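Local coordinates for protein biofilm growth-associated repressor (Xylella fastidiosa, PDB 3PQK) that represses transcription of its own operon by binding a palindromic AT-rich sequence that spans the -10 region of the blh promoter, at residues F76-L79 with T80-K83. Numbering follows the deposited sequence.
Sequences FYRL and TEAK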
# COMPACT_ATOMS: atom_id res chain seq x y z
N PHE B 76 24.52 -2.44 8.89
CA PHE B 76 23.17 -3.01 9.06
C PHE B 76 22.13 -2.09 8.44
O PHE B 76 22.18 -0.86 8.65
CB PHE B 76 22.79 -3.20 10.54
CG PHE B 76 23.64 -4.23 11.24
CD1 PHE B 76 23.43 -5.59 11.03
CD2 PHE B 76 24.68 -3.84 12.08
CE1 PHE B 76 24.26 -6.54 11.63
CE2 PHE B 76 25.49 -4.80 12.71
CZ PHE B 76 25.26 -6.14 12.49
N TYR B 77 21.16 -2.68 7.76
CA TYR B 77 20.02 -1.95 7.20
C TYR B 77 18.90 -2.06 8.20
O TYR B 77 18.80 -3.04 8.91
CB TYR B 77 19.62 -2.52 5.86
CG TYR B 77 20.66 -2.32 4.78
CD1 TYR B 77 20.54 -1.29 3.85
CD2 TYR B 77 21.74 -3.19 4.64
CE1 TYR B 77 21.46 -1.13 2.81
CE2 TYR B 77 22.67 -3.03 3.62
CZ TYR B 77 22.54 -1.99 2.72
OH TYR B 77 23.44 -1.84 1.69
N ARG B 78 18.06 -1.05 8.26
CA ARG B 78 16.94 -0.94 9.16
C ARG B 78 15.92 -0.02 8.51
O ARG B 78 16.28 0.81 7.66
CB ARG B 78 17.38 -0.34 10.51
CG ARG B 78 18.12 1.01 10.43
CD ARG B 78 18.37 1.65 11.79
NE ARG B 78 17.22 2.42 12.25
CZ ARG B 78 16.97 2.73 13.53
NH1 ARG B 78 17.79 2.32 14.49
NH2 ARG B 78 15.89 3.43 13.85
N LEU B 79 14.68 -0.13 8.94
CA LEU B 79 13.61 0.72 8.49
C LEU B 79 13.80 2.10 9.10
O LEU B 79 14.32 2.23 10.22
CB LEU B 79 12.28 0.15 9.00
CG LEU B 79 11.77 -1.11 8.34
CD1 LEU B 79 10.49 -1.58 9.03
CD2 LEU B 79 11.50 -0.88 6.84
N THR B 80 13.34 3.14 8.41
CA THR B 80 13.39 4.46 9.04
C THR B 80 12.21 4.57 10.01
O THR B 80 11.38 3.66 10.08
CB THR B 80 13.45 5.58 8.00
OG1 THR B 80 12.29 5.53 7.19
CG2 THR B 80 14.69 5.50 7.15
N GLU B 81 12.17 5.65 10.82
CA GLU B 81 11.11 5.86 11.79
C GLU B 81 10.06 6.85 11.24
O GLU B 81 9.15 7.29 11.95
CB GLU B 81 11.68 6.31 13.13
CG GLU B 81 12.38 5.20 13.90
CD GLU B 81 12.81 5.61 15.30
OE1 GLU B 81 13.81 6.36 15.42
OE2 GLU B 81 12.15 5.18 16.27
N ALA B 82 10.16 7.11 9.93
CA ALA B 82 9.27 8.00 9.19
C ALA B 82 7.89 7.41 9.02
O ALA B 82 7.66 6.23 9.34
CB ALA B 82 9.88 8.31 7.83
N LYS B 83 6.98 8.22 8.49
CA LYS B 83 5.58 7.90 8.21
C LYS B 83 5.41 6.59 7.43
O LYS B 83 4.53 5.81 7.78
CB LYS B 83 4.92 9.10 7.49
CG LYS B 83 3.42 8.98 7.24
CD LYS B 83 2.63 9.10 8.51
CE LYS B 83 1.16 9.06 8.21
NZ LYS B 83 0.40 8.61 9.39
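Arg78 and Glu81 reach for each other along the surface where the second strand of the wing runs out into the loop leading to helix 84-96. The arginine leaves the strand with CG between its backbone N and carbonyl carbon (chi1 54°), and a bend at chi3 (-85°) turns the guanidinium along the chain toward the loop. Its NH2 comes 3.9 Å from Glu81 OE1, a long salt bridge made at the guanidinium edge. The two flat groups are twisted 68° apart, so they do not form the coplanar, two-pronged pair. Glu81 CG lies in the guanidinium plane, also 3.9 Å from Arg78 NH2. A second acid engages the same arginine: Glu67 on the antiparallel strand 66-69 takes NE in a salt bridge. Between Arg78 and Glu81, the side chains of Leu79 and Thr80 part company. Leu79 sends its branched end toward Val29, Leu32 and Val33 of helix 23-33, whereas Thr80 OG1 hydrogen-bonds the carbonyl O of Gly64, tying the strand exit to the chain entering the wing. The Arg78–Glu81 attraction is therefore probably a loose, solvent-weakened one that supplements the Glu67 bridge in this winged-helix domain.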